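Local coordinates for protein dioxygenase (Pseudomonas brassicacearum, PDB 5V2D) that probably cleaves the central carbon-carbon double bond of lignin-derived stilbenes with dioxygen at a non-haem iron centre held by four histidines, at residues 319-324 / 348-353; 242-247 / 308-313; 43-48 / 486-491; 398-403 / 460-465; 449-454 / 472-477. One frame throughout, in Å; residues are numbered along the deposited sequence.

Contact 1: 319-324 / 348-353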
# COMPACT_ATOMS: atom_id res chain seq x y z
N MET A 319 10.99 6.55 6.63
CA MET A 319 10.55 5.40 5.89
C MET A 319 11.48 4.20 6.14
O MET A 319 12.64 4.38 6.37
CB MET A 319 10.60 5.69 4.37
CG MET A 319 11.97 6.02 3.87
SD MET A 319 12.18 6.03 2.05
CE MET A 319 11.40 7.57 1.71
N PRO A 320 10.97 2.97 5.96
CA PRO A 320 11.87 1.81 5.84
C PRO A 320 12.74 2.00 4.61
O PRO A 320 12.28 2.60 3.60
CB PRO A 320 10.92 0.63 5.68
CG PRO A 320 9.59 1.14 6.11
CD PRO A 320 9.56 2.61 5.80
N VAL A 321 13.98 1.55 4.74
CA VAL A 321 14.92 1.47 3.65
C VAL A 321 15.54 0.06 3.70
O VAL A 321 15.95 -0.41 4.80
CB VAL A 321 15.98 2.53 3.77
CG1 VAL A 321 16.97 2.44 2.58
CG2 VAL A 321 15.37 3.92 3.75
N THR A 322 15.55 -0.62 2.56
CA THR A 322 16.06 -1.98 2.51
C THR A 322 17.29 -1.99 1.64
O THR A 322 17.32 -1.39 0.57
CB THR A 322 15.02 -2.92 1.91
OG1 THR A 322 13.87 -2.83 2.72
CG2 THR A 322 15.50 -4.37 1.85
N GLY A 323 18.32 -2.70 2.09
CA GLY A 323 19.60 -2.71 1.34
C GLY A 323 19.69 -3.75 0.23
O GLY A 323 20.68 -4.45 0.17
N GLY A 324 18.72 -3.81 -0.69
CA GLY A 324 18.80 -4.62 -1.91
C GLY A 324 17.43 -4.87 -2.48
O GLY A 324 16.44 -4.39 -1.92
N MET A 348 14.27 4.49 8.70
CA MET A 348 15.27 5.54 8.56
C MET A 348 14.69 6.91 8.37
O MET A 348 13.54 7.08 7.94
CB MET A 348 16.16 5.23 7.35
CG MET A 348 16.65 3.83 7.38
SD MET A 348 18.31 3.44 6.93
CE MET A 348 19.06 4.16 8.28
N ARG A 349 15.50 7.92 8.69
CA ARG A 349 15.15 9.31 8.46
C ARG A 349 16.10 9.82 7.40
O ARG A 349 17.33 9.77 7.58
CB ARG A 349 15.27 10.17 9.68
CG ARG A 349 15.05 11.66 9.41
CD ARG A 349 14.77 12.46 10.69
NE ARG A 349 13.42 12.12 11.17
CZ ARG A 349 12.84 12.57 12.26
NH1 ARG A 349 13.49 13.51 12.99
NH2 ARG A 349 11.60 12.19 12.54
N TRP A 350 15.55 10.36 6.32
CA TRP A 350 16.32 11.12 5.34
C TRP A 350 16.17 12.61 5.65
O TRP A 350 15.08 13.08 5.99
CB TRP A 350 15.75 10.89 3.96
CG TRP A 350 15.77 9.51 3.48
CD1 TRP A 350 14.76 8.64 3.57
CD2 TRP A 350 16.78 8.89 2.69
NE1 TRP A 350 15.11 7.46 2.95
CE2 TRP A 350 16.33 7.61 2.36
CE3 TRP A 350 18.05 9.29 2.24
CZ2 TRP A 350 17.08 6.70 1.66
CZ3 TRP A 350 18.81 8.36 1.53
CH2 TRP A 350 18.33 7.11 1.24
N THR A 351 17.25 13.38 5.47
CA THR A 351 17.26 14.80 5.68
C THR A 351 17.76 15.46 4.36
O THR A 351 18.87 15.11 3.87
CB THR A 351 18.26 15.12 6.80
OG1 THR A 351 17.80 14.49 8.02
CG2 THR A 351 18.34 16.66 7.04
N PHE A 352 16.92 16.27 3.74
CA PHE A 352 17.23 16.92 2.47
C PHE A 352 17.38 18.42 2.82
O PHE A 352 16.40 19.11 3.08
CB PHE A 352 16.12 16.71 1.43
CG PHE A 352 15.83 15.27 1.15
CD1 PHE A 352 14.76 14.64 1.77
CD2 PHE A 352 16.70 14.49 0.43
CE1 PHE A 352 14.47 13.32 1.50
CE2 PHE A 352 16.43 13.16 0.19
CZ PHE A 352 15.31 12.56 0.74
N ASP A 353 18.62 18.87 2.84
CA ASP A 353 18.96 20.24 3.23
C ASP A 353 19.03 21.03 1.96
O ASP A 353 20.02 20.86 1.17
CB ASP A 353 20.28 20.28 3.98
CG ASP A 353 20.61 21.71 4.51
OD1 ASP A 353 19.92 22.73 4.15
OD2 ASP A 353 21.45 21.76 5.44

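Contact 2: 242-247 / 308-313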
# COMPACT_ATOMS: atom_id res chain seq x y z
N ALA A 242 6.15 11.84 -0.18
CA ALA A 242 6.04 12.55 1.09
C ALA A 242 5.59 13.96 0.78
O ALA A 242 6.05 14.60 -0.18
CB ALA A 242 7.38 12.59 1.74
N ALA A 243 4.63 14.42 1.56
CA ALA A 243 4.13 15.78 1.43
C ALA A 243 4.24 16.46 2.78
O ALA A 243 4.00 15.83 3.83
CB ALA A 243 2.70 15.80 0.90
N THR A 244 4.83 17.63 2.80
CA THR A 244 5.00 18.37 4.03
C THR A 244 4.21 19.65 3.89
O THR A 244 3.51 19.85 2.90
CB THR A 244 6.50 18.62 4.38
OG1 THR A 244 7.06 19.59 3.52
CG2 THR A 244 7.34 17.36 4.24
N GLU A 245 4.34 20.54 4.87
CA GLU A 245 3.60 21.83 4.77
C GLU A 245 4.04 22.59 3.56
O GLU A 245 3.24 23.16 2.89
CB GLU A 245 3.84 22.69 6.03
CG GLU A 245 3.09 22.06 7.23
CD GLU A 245 3.55 22.58 8.60
OE1 GLU A 245 4.78 22.44 9.00
OE2 GLU A 245 2.62 23.12 9.25
N ARG A 246 5.32 22.59 3.26
CA ARG A 246 5.85 23.38 2.17
C ARG A 246 6.49 22.63 1.02
O ARG A 246 6.82 23.27 0.02
CB ARG A 246 6.86 24.40 2.74
CG ARG A 246 6.16 25.54 3.54
CD ARG A 246 7.12 26.15 4.53
NE ARG A 246 7.40 25.25 5.67
CZ ARG A 246 6.74 25.17 6.82
NH1 ARG A 246 5.68 25.93 7.07
NH2 ARG A 246 7.12 24.29 7.76
N TYR A 247 6.70 21.31 1.14
CA TYR A 247 7.43 20.58 0.11
C TYR A 247 6.75 19.25 -0.22
O TYR A 247 5.94 18.73 0.54
CB TYR A 247 8.86 20.27 0.53
CG TYR A 247 9.66 21.52 0.66
CD1 TYR A 247 10.21 22.15 -0.46
CD2 TYR A 247 9.80 22.14 1.90
CE1 TYR A 247 10.85 23.34 -0.35
CE2 TYR A 247 10.46 23.36 2.03
CZ TYR A 247 11.00 23.93 0.91
OH TYR A 247 11.66 25.09 0.98
N ALA A 308 6.53 12.76 7.12
CA ALA A 308 7.53 13.74 6.69
C ALA A 308 7.13 15.10 7.19
O ALA A 308 5.96 15.36 7.43
CB ALA A 308 7.60 13.76 5.16
N PHE A 309 8.10 15.97 7.38
CA PHE A 309 7.82 17.34 7.72
C PHE A 309 9.01 18.18 7.30
O PHE A 309 10.08 17.65 6.94
CB PHE A 309 7.51 17.46 9.23
CG PHE A 309 8.63 17.09 10.09
CD1 PHE A 309 9.55 18.06 10.54
CD2 PHE A 309 8.84 15.75 10.44
CE1 PHE A 309 10.62 17.70 11.36
CE2 PHE A 309 9.94 15.38 11.23
CZ PHE A 309 10.83 16.37 11.67
N ASP A 310 8.86 19.48 7.31
CA ASP A 310 9.98 20.35 6.92
C ASP A 310 10.10 21.49 7.94
O ASP A 310 9.11 21.89 8.56
CB ASP A 310 9.86 20.88 5.50
CG ASP A 310 8.79 21.98 5.33
OD1 ASP A 310 7.65 21.70 4.89
OD2 ASP A 310 9.12 23.15 5.64
N GLU A 311 11.32 21.98 8.08
CA GLU A 311 11.55 23.08 9.02
C GLU A 311 12.82 23.80 8.58
O GLU A 311 13.86 23.17 8.31
CB GLU A 311 11.74 22.53 10.42
CG GLU A 311 11.64 23.64 11.44
CD GLU A 311 12.10 23.23 12.85
OE1 GLU A 311 12.21 22.00 13.18
OE2 GLU A 311 12.37 24.18 13.63
N ASP A 312 12.71 25.11 8.40
CA ASP A 312 13.83 25.95 7.93
C ASP A 312 14.27 25.51 6.55
O ASP A 312 13.45 25.44 5.54
CB ASP A 312 14.96 26.00 9.01
CG ASP A 312 14.46 26.65 10.31
OD1 ASP A 312 13.72 27.68 10.23
OD2 ASP A 312 14.72 26.12 11.42
N GLY A 313 15.54 25.18 6.39
CA GLY A 313 15.87 24.73 5.01
C GLY A 313 15.57 23.26 4.67
O GLY A 313 16.04 22.82 3.60
O HOH W 1 6.02 20.29 7.50

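Contact 3: 43-48 / 486-491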
# COMPACT_ATOMS: atom_id res chain seq x y z
N ALA A 43 -19.10 -10.51 0.13
CA ALA A 43 -19.92 -10.90 1.29
C ALA A 43 -20.52 -9.74 2.02
O ALA A 43 -20.06 -8.59 1.90
CB ALA A 43 -19.05 -11.63 2.23
N GLU A 44 -21.56 -10.06 2.79
CA GLU A 44 -22.14 -9.14 3.74
C GLU A 44 -22.30 -9.94 5.06
O GLU A 44 -22.90 -11.02 5.03
CB GLU A 44 -23.49 -8.67 3.25
CG GLU A 44 -23.85 -7.36 3.88
CD GLU A 44 -25.33 -7.12 4.26
OE1 GLU A 44 -26.16 -7.05 3.31
OE2 GLU A 44 -25.59 -7.09 5.53
N VAL A 45 -21.71 -9.48 6.15
CA VAL A 45 -21.95 -10.06 7.47
C VAL A 45 -22.50 -8.96 8.36
O VAL A 45 -21.83 -7.97 8.61
CB VAL A 45 -20.67 -10.65 8.07
CG1 VAL A 45 -20.99 -11.49 9.33
CG2 VAL A 45 -20.00 -11.55 7.08
N PHE A 46 -23.76 -9.08 8.76
CA PHE A 46 -24.53 -7.97 9.32
C PHE A 46 -24.03 -7.59 10.74
O PHE A 46 -24.17 -6.43 11.15
CB PHE A 46 -26.01 -8.35 9.36
CG PHE A 46 -26.94 -7.20 9.61
CD1 PHE A 46 -27.36 -6.34 8.56
CD2 PHE A 46 -27.40 -6.93 10.92
CE1 PHE A 46 -28.17 -5.24 8.86
CE2 PHE A 46 -28.23 -5.83 11.19
CZ PHE A 46 -28.61 -4.99 10.17
N ASP A 47 -23.53 -8.58 11.47
CA ASP A 47 -23.06 -8.34 12.82
C ASP A 47 -21.98 -9.33 13.16
O ASP A 47 -22.10 -10.56 12.91
CB ASP A 47 -24.23 -8.52 13.86
CG ASP A 47 -23.84 -7.98 15.26
OD1 ASP A 47 -23.52 -6.76 15.40
OD2 ASP A 47 -23.87 -8.81 16.14
N LEU A 48 -20.88 -8.80 13.67
CA LEU A 48 -19.71 -9.64 13.93
C LEU A 48 -19.60 -9.92 15.43
O LEU A 48 -19.84 -9.02 16.20
CB LEU A 48 -18.49 -8.99 13.39
CG LEU A 48 -18.42 -8.87 11.86
CD1 LEU A 48 -17.36 -7.90 11.40
CD2 LEU A 48 -18.17 -10.21 11.17
N ILE A 486 -14.18 -12.89 12.34
CA ILE A 486 -14.69 -12.87 10.94
C ILE A 486 -14.93 -14.33 10.61
O ILE A 486 -14.06 -15.17 10.83
CB ILE A 486 -13.65 -12.24 10.02
CG1 ILE A 486 -13.40 -10.81 10.49
CG2 ILE A 486 -14.22 -12.11 8.61
CD1 ILE A 486 -12.06 -10.32 10.15
N PRO A 487 -16.10 -14.65 10.04
CA PRO A 487 -16.45 -16.03 9.83
C PRO A 487 -15.82 -16.71 8.60
O PRO A 487 -16.14 -17.87 8.29
CB PRO A 487 -17.94 -15.94 9.66
CG PRO A 487 -18.21 -14.60 9.16
CD PRO A 487 -17.24 -13.75 9.86
N PHE A 488 -14.99 -15.98 7.90
CA PHE A 488 -14.20 -16.51 6.81
C PHE A 488 -12.85 -15.88 6.81
O PHE A 488 -12.66 -14.84 7.38
CB PHE A 488 -14.92 -16.31 5.40
CG PHE A 488 -15.12 -14.87 5.01
CD1 PHE A 488 -14.16 -14.21 4.31
CD2 PHE A 488 -16.28 -14.21 5.30
CE1 PHE A 488 -14.33 -12.83 3.93
CE2 PHE A 488 -16.43 -12.83 5.02
CZ PHE A 488 -15.44 -12.17 4.32
N ARG A 489 -11.91 -16.57 6.19
CA ARG A 489 -10.53 -16.12 6.07
C ARG A 489 -10.37 -14.90 5.12
O ARG A 489 -10.79 -14.93 3.95
CB ARG A 489 -9.65 -17.24 5.50
CG ARG A 489 -8.19 -16.87 5.32
CD ARG A 489 -7.46 -18.05 4.65
NE ARG A 489 -8.04 -18.38 3.37
CZ ARG A 489 -7.68 -17.83 2.21
NH1 ARG A 489 -6.62 -17.00 2.07
NH2 ARG A 489 -8.38 -18.24 1.11
N MET A 490 -9.73 -13.88 5.63
CA MET A 490 -9.41 -12.68 4.84
C MET A 490 -8.05 -12.96 4.21
O MET A 490 -7.04 -13.14 4.93
CB MET A 490 -9.30 -11.46 5.77
CG MET A 490 -10.59 -11.10 6.51
SD MET A 490 -11.96 -10.48 5.53
CE MET A 490 -11.36 -8.84 5.24
N ARG A 491 -7.99 -12.86 2.90
CA ARG A 491 -6.69 -12.93 2.20
C ARG A 491 -5.82 -11.73 2.60
O ARG A 491 -6.30 -10.67 2.97
CB ARG A 491 -6.93 -12.92 0.69
CG ARG A 491 -5.75 -13.32 -0.14
CD ARG A 491 -6.20 -13.53 -1.61
NE ARG A 491 -5.13 -14.24 -2.34
CZ ARG A 491 -4.30 -13.69 -3.25
NH1 ARG A 491 -3.37 -14.47 -3.81
NH2 ARG A 491 -4.36 -12.39 -3.61

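Contact 4: 398-403 / 460-465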
# COMPACT_ATOMS: atom_id res chain seq x y z
N PRO A 398 8.82 -17.60 18.60
CA PRO A 398 8.33 -18.89 18.21
C PRO A 398 7.40 -18.83 16.94
O PRO A 398 6.66 -17.85 16.75
CB PRO A 398 7.51 -19.37 19.43
CG PRO A 398 7.59 -18.28 20.48
CD PRO A 398 8.41 -17.15 19.97
N TYR A 399 7.45 -19.88 16.15
CA TYR A 399 6.69 -20.01 14.90
C TYR A 399 6.15 -21.42 14.80
O TYR A 399 6.89 -22.38 14.65
CB TYR A 399 7.62 -19.71 13.73
CG TYR A 399 6.94 -19.75 12.36
CD1 TYR A 399 6.89 -20.90 11.63
CD2 TYR A 399 6.37 -18.61 11.82
CE1 TYR A 399 6.25 -20.96 10.40
CE2 TYR A 399 5.74 -18.61 10.55
CZ TYR A 399 5.66 -19.78 9.85
OH TYR A 399 5.05 -19.85 8.60
N ASN A 400 4.85 -21.56 14.92
CA ASN A 400 4.20 -22.87 14.87
C ASN A 400 4.45 -23.51 13.50
O ASN A 400 4.12 -22.91 12.48
CB ASN A 400 2.71 -22.67 15.13
CG ASN A 400 1.92 -23.95 15.15
OD1 ASN A 400 2.43 -25.04 14.87
ND2 ASN A 400 0.66 -23.82 15.46
N PRO A 401 5.06 -24.72 13.46
CA PRO A 401 5.31 -25.30 12.11
C PRO A 401 4.01 -25.65 11.31
O PRO A 401 4.05 -25.68 10.08
CB PRO A 401 6.19 -26.53 12.40
CG PRO A 401 6.55 -26.43 13.86
CD PRO A 401 5.47 -25.65 14.53
N ALA A 402 2.87 -25.81 11.99
CA ALA A 402 1.57 -25.92 11.28
C ALA A 402 1.14 -24.64 10.52
O ALA A 402 0.11 -24.65 9.84
CB ALA A 402 0.45 -26.31 12.25
N ASN A 403 1.91 -23.57 10.67
CA ASN A 403 1.71 -22.39 9.85
C ASN A 403 2.09 -22.64 8.41
O ASN A 403 1.65 -21.88 7.56
CB ASN A 403 2.54 -21.19 10.34
CG ASN A 403 2.17 -20.71 11.75
OD1 ASN A 403 1.12 -21.11 12.30
ND2 ASN A 403 3.03 -19.86 12.33
N LEU A 460 -4.69 -15.78 11.66
CA LEU A 460 -4.36 -16.91 12.50
C LEU A 460 -4.10 -18.02 11.51
O LEU A 460 -5.03 -18.70 11.05
CB LEU A 460 -5.50 -17.23 13.43
CG LEU A 460 -5.72 -16.53 14.79
CD1 LEU A 460 -4.51 -15.89 15.38
CD2 LEU A 460 -6.79 -15.49 14.69
N ILE A 461 -2.86 -18.14 11.12
CA ILE A 461 -2.55 -18.83 9.89
C ILE A 461 -2.51 -20.33 9.99
O ILE A 461 -2.66 -20.98 8.95
CB ILE A 461 -1.30 -18.31 9.22
CG1 ILE A 461 -0.07 -18.39 10.07
CG2 ILE A 461 -1.46 -16.88 8.79
CD1 ILE A 461 1.16 -17.91 9.32
N ALA A 462 -2.37 -20.88 11.20
CA ALA A 462 -2.49 -22.32 11.37
C ALA A 462 -3.94 -22.71 11.31
O ALA A 462 -4.23 -23.76 10.81
CB ALA A 462 -1.90 -22.74 12.72
N GLU A 463 -4.86 -21.89 11.79
CA GLU A 463 -6.28 -22.25 11.70
C GLU A 463 -6.93 -21.76 10.42
O GLU A 463 -8.05 -22.09 10.16
CB GLU A 463 -7.05 -21.69 12.86
CG GLU A 463 -6.46 -22.06 14.21
CD GLU A 463 -7.18 -21.22 15.31
OE1 GLU A 463 -6.56 -20.55 16.13
OE2 GLU A 463 -8.44 -21.12 15.33
N GLU A 464 -6.23 -20.95 9.64
CA GLU A 464 -6.85 -20.20 8.51
C GLU A 464 -8.11 -19.42 8.93
O GLU A 464 -9.14 -19.50 8.28
CB GLU A 464 -7.21 -21.13 7.31
CG GLU A 464 -5.98 -21.92 6.87
CD GLU A 464 -6.00 -22.43 5.44
OE1 GLU A 464 -7.07 -22.58 4.82
OE2 GLU A 464 -4.88 -22.68 4.96
N ARG A 465 -7.99 -18.66 9.98
CA ARG A 465 -9.06 -17.84 10.57
C ARG A 465 -8.53 -16.41 10.58
O ARG A 465 -7.32 -16.20 10.55
CB ARG A 465 -9.31 -18.29 12.05
CG ARG A 465 -10.68 -18.00 12.60
CD ARG A 465 -11.08 -18.87 13.81
NE ARG A 465 -10.08 -18.78 14.90
CZ ARG A 465 -9.92 -17.79 15.82
NH1 ARG A 465 -10.60 -16.64 15.83
NH2 ARG A 465 -9.03 -17.93 16.81
O HOH W 2 -0.85 -20.93 6.22

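Contact 5: 449-454 / 472-477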
# COMPACT_ATOMS: atom_id res chain seq x y z
N GLU A 449 -1.47 13.34 20.18
CA GLU A 449 -0.93 12.52 19.08
C GLU A 449 -0.85 11.05 19.48
O GLU A 449 -0.27 10.71 20.51
CB GLU A 449 0.49 12.99 18.63
CG GLU A 449 0.91 12.26 17.35
CD GLU A 449 2.40 12.40 16.98
OE1 GLU A 449 3.08 13.24 17.58
OE2 GLU A 449 2.88 11.65 16.10
N ALA A 450 -1.41 10.19 18.64
CA ALA A 450 -1.26 8.73 18.75
C ALA A 450 -1.92 8.18 19.99
O ALA A 450 -1.60 7.03 20.41
CB ALA A 450 0.21 8.26 18.71
N ASP A 451 -2.89 8.93 20.52
CA ASP A 451 -3.64 8.42 21.69
C ASP A 451 -4.99 7.93 21.18
O ASP A 451 -5.82 8.74 20.79
CB ASP A 451 -3.78 9.52 22.74
CG ASP A 451 -4.62 9.10 23.96
OD1 ASP A 451 -4.75 7.88 24.18
OD2 ASP A 451 -5.02 10.00 24.69
N GLY A 452 -5.14 6.63 21.15
CA GLY A 452 -6.34 6.04 20.64
C GLY A 452 -6.20 4.55 20.42
O GLY A 452 -5.62 3.86 21.22
N TYR A 453 -6.78 4.07 19.33
CA TYR A 453 -6.90 2.65 19.07
C TYR A 453 -6.11 2.27 17.81
O TYR A 453 -6.10 3.01 16.84
CB TYR A 453 -8.37 2.32 18.92
CG TYR A 453 -9.19 2.79 20.12
CD1 TYR A 453 -10.05 3.88 20.02
CD2 TYR A 453 -9.03 2.18 21.37
CE1 TYR A 453 -10.75 4.36 21.12
CE2 TYR A 453 -9.71 2.67 22.48
CZ TYR A 453 -10.59 3.76 22.32
OH TYR A 453 -11.34 4.21 23.40
N VAL A 454 -5.49 1.13 17.84
CA VAL A 454 -4.82 0.59 16.66
C VAL A 454 -5.60 -0.63 16.23
O VAL A 454 -5.87 -1.55 17.05
CB VAL A 454 -3.40 0.17 17.01
CG1 VAL A 454 -2.64 -0.33 15.81
CG2 VAL A 454 -2.63 1.40 17.56
N ASP A 472 -5.22 -0.78 22.39
CA ASP A 472 -5.20 0.58 22.94
C ASP A 472 -3.79 1.03 22.84
O ASP A 472 -2.90 0.31 23.35
CB ASP A 472 -5.65 0.54 24.45
CG ASP A 472 -5.93 1.94 24.98
OD1 ASP A 472 -5.08 2.85 24.85
OD2 ASP A 472 -7.06 2.16 25.48
N SER A 473 -3.55 2.21 22.26
CA SER A 473 -2.18 2.71 22.03
C SER A 473 -1.40 2.96 23.34
O SER A 473 -0.17 2.92 23.33
CB SER A 473 -2.12 4.03 21.28
OG SER A 473 -2.79 5.09 21.95
N ARG A 474 -2.16 3.16 24.43
CA ARG A 474 -1.56 3.33 25.77
C ARG A 474 -0.92 2.09 26.33
O ARG A 474 -0.11 2.21 27.26
CB ARG A 474 -2.62 3.78 26.78
CG ARG A 474 -2.95 5.24 26.51
CD ARG A 474 -4.10 5.66 27.34
NE ARG A 474 -4.55 6.98 26.92
CZ ARG A 474 -5.52 7.66 27.56
NH1 ARG A 474 -6.10 7.17 28.66
NH2 ARG A 474 -5.91 8.86 27.14
N ASP A 475 -1.27 0.92 25.79
CA ASP A 475 -0.65 -0.31 26.21
C ASP A 475 -0.75 -1.40 25.16
O ASP A 475 -1.65 -2.27 25.26
CB ASP A 475 -1.36 -0.74 27.53
CG ASP A 475 -0.76 -2.00 28.14
OD1 ASP A 475 0.27 -2.56 27.62
OD2 ASP A 475 -1.41 -2.42 29.11
N MET A 476 0.16 -1.40 24.19
CA MET A 476 0.09 -2.35 23.12
C MET A 476 0.46 -3.73 23.60
O MET A 476 -0.14 -4.72 23.18
CB MET A 476 1.08 -1.98 22.00
CG MET A 476 0.83 -0.54 21.44
SD MET A 476 -0.57 -0.58 20.33
CE MET A 476 0.18 -1.52 18.92
N ALA A 477 1.43 -3.85 24.52
CA ALA A 477 1.92 -5.19 24.90
C ALA A 477 0.85 -6.02 25.57
O ALA A 477 0.90 -7.25 25.57
CB ALA A 477 3.19 -5.07 25.79

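Contact 1: 319-324 / 348-353
Within one blade of the seven-bladed beta-propeller that carotenoid-cleavage-type dioxygenases share, Met319 and Met348 form an antiparallel hydrogen-bonded pair between neighbouring strands 314-322 and 345-353. Met319 N donates to Met348 O at 2.9 Å, and Met348 N donates to Met319 O at 2.8 Å. The short strand segments make an angle of 99°, so their backbones diverge beyond this pair and the side chains of Val321 and Trp350 meet in the angle. Met319 CG, set between its backbone N and carbonyl carbon (chi1 60°), reaches the edge of the indole in the ring plane, 3.8 Å from Trp350 CD1. Met319 SD lies 4.4 Å from the centroid of the Trp350 five-membered ring in an oblique Met-aromatic contact, and the bend at chi3 keeps CE beside Trp350 NE1 and CD1 too. Val321 CG2 packs across both partners, 3.9 Å from Trp350 CZ2 and as far from Met348 CG. Gln277 of strand 276-283 touches both Val321 and Trp350, and Phe279 meets the indole ring. Trp350 NE1 is buried without a polar partner in the model, and Met319 SD sits 3.4 Å from it.

Contact 2: 242-247 / 308-313
Asp310 OD1 is gripped from two sides: Thr244 OG1 donates to it at 2.6 Å on the anti side, and Arg246 N at 3.0 Å on the syn side. Asp310 CG sits between its backbone N and carbonyl carbon (chi1 74°), which turns the carboxylate to Thr244 and Arg246. The second oxygen, Asp310 OD2, offers its syn lone pair to Arg246 NE at 2.7 Å, a salt bridge. Arg246 holds on side-on, since its NH2 also bonds Asp310 O at 3.2 Å in the guanidinium plane; carboxylate and guanidinium stand 86° apart. The same NH2 makes a weak salt bridge to Glu245 OE1. Thr244 OG1 accepts from Tyr247 N, an ST motif, and the edge of the Tyr247 ring brings CD2 to 3.6 Å from Asp310 CG. Further along, Ala242 CB meets Ala308 CB at 3.6 Å. The contact joins edge strands 242-243 and 301-311 of adjacent propeller blades. With an alanine in place of Asp310, the Arg246 guanidinium would probably be left with its weak bridge to Glu245 and the bond to the backbone carbonyl, and the Thr244 hydroxyl without its acceptor. With three donors round it, the buried carboxylate is likely to stay ionised.

Contact 3: 43-48 / 486-491
Leu48 CD2 pressed against Pro487 CD at 3.9 Å marks the close-packed, buried end of this contact, whereas Val45 and Pro487 meet more loosely at its partly exposed middle. Leu48 crosses the proline ring at about a right angle; Phe90 of strand 85-93 touches both Leu48 and Ile486, and Leu48 also rests on Val97 and Leu99. Toward the solvent, the Val45 methyls meet the CG corner of the exposed Pro487 ring: Val45 CG2 is 4.1 Å from Pro487 CG, and CG1 is hardly farther. Phe488 serves the other end of strand 43-45. Its CG lies between the backbone N and the carbonyl carbon (chi1 64°), which brings the ring back beside Ile486, whose CG2 rests over the ring centre 4.3 Å above the plane. The ring's CE2 corner then receives Ala43 CB at 4.0 Å, while Val45 CG2 stands at the ring edge. No hydrogen bond crosses between the segments; the backbones close from 9.7 Å between Ala43 CA and Phe488 CA to 6.7 Å between Leu48 CA and Ile486 CA. Strand 43-45 is the outermost strand of one sheet, and residues 486-491 leave a strand of the next. The packing is thus a side-chain seam between adjacent blades of a beta-propeller, where the first and last parts of the chain come together.

Contact 4: 398-403 / 460-465
The carboxamide of Asn403 has Ile461 over one face, with Ile461 CG1 3.6 Å from Asn403 CG and the side chains crossing at about a right angle. Its amide nitrogen stands over a second flat group: Asn403 ND2 lies 3.4 Å above the plane of the Tyr399 ring, over the centre, and donates a hydrogen bond to Asp431 O. The amide oxygen meets a methyl group, with Asn403 OD1 3.5 Å from Ala462 CB. A third flat group, the Arg465 guanidinium, has Leu460 CD2 over one face and Glu463 OE2 at its edge, where Arg465 NE forms a nearly straight salt bridge of 2.9 Å. This pair braces the loop at residues 460-465, which joins strands 452-460 and 465-472 of one propeller blade as a hairpin with a G1 beta bulge. Residues 398-403, in the loop between strands 387-392 and 413-418 of another blade, are shaped by an Asx turn in which Asn400 OD1 accepts from Ala402 N at 3.0 Å; Asn400 ND2 bonds Ser432 OG. Ile461 CG1 sits between the backbone N and the carbonyl carbon (chi1 58°), which lays it over the Asn403 carboxamide, and the extended chi2 carries CD1 across to Asn403 CB. Helix 33-36 touches the same isoleucine through Ala34 and Leu35. No direct hydrogen bond links the loops, but a water donates to both Asn403 O and Ile461 O.

Contact 5: 449-454 / 472-477
Tyr453 and Asp472 form an antiparallel non-hydrogen-bonded pair where strands 452-460 and 465-472 of one propeller blade part company, and a type I beta turn from Asp472 to Asp475 follows. One backbone bond crosses: Ser473 N donates to Gly452 O at 2.8 Å. The Ser473 hydroxyl extends this ladder: with OG between its own backbone N and carbonyl carbon (chi1 60°), it donates to Ala450 O at 2.7 Å and accepts from Gly452 N at 2.9 Å, almost straight at 171°. The first ties the loop before the strand to the turn, the second the strand's first residue. Inside the turn, Asp472 OD1 accepts from Arg474 N through its anti lone pair, an Asx turn, while Arg443 supplies the salt bridge to that carboxylate. The charged contact is a side-on pairing of Arg474 with Asp451. Arg474 NH2 meets the syn lone pair of Asp451 OD2 at 2.8 Å in the guanidinium plane; Arg474 NE reaches Asp451 OD1 at 2.9 Å less squarely, as the two planes are 28° apart. Arg443 also bonds Asp451 OD1. A leucine at Asp451 would probably leave Arg474 and the nearby Arg443 without the carboxylate they share, and the Arg474 chain freer to swing. Apolar packing lies on the far side of Ser473, where Met476, bent at chi2, brings its SD to 4.0 Å from Val454 CG2.

How the contacts relate
Contacts 1 and 2 lie side by side, their centres 15 Å apart, because strands 301-311 and 314-322 are neighbours in one blade; Arg349 NH2 touches Phe309 CE2 at 3.8 Å. Neither reaches the iron(III) ion bound by His188, His239, His304 and His495: the side chain of Met319 is about 11 Å from it and that of Ala242 about 13 Å. Contacts 4 and 5 occupy the two ends of strand pair 452-460/465-472, their centres 26 Å apart. The 486-491 segment of contact 3 leaves strand 482-486 of that same sheet, and meets contact 4 through Arg489 CB and Glu464 O at 3.6 Å. Contacts 2 and 4 are 42 Å apart between centres, on opposite sides of the chain's centre.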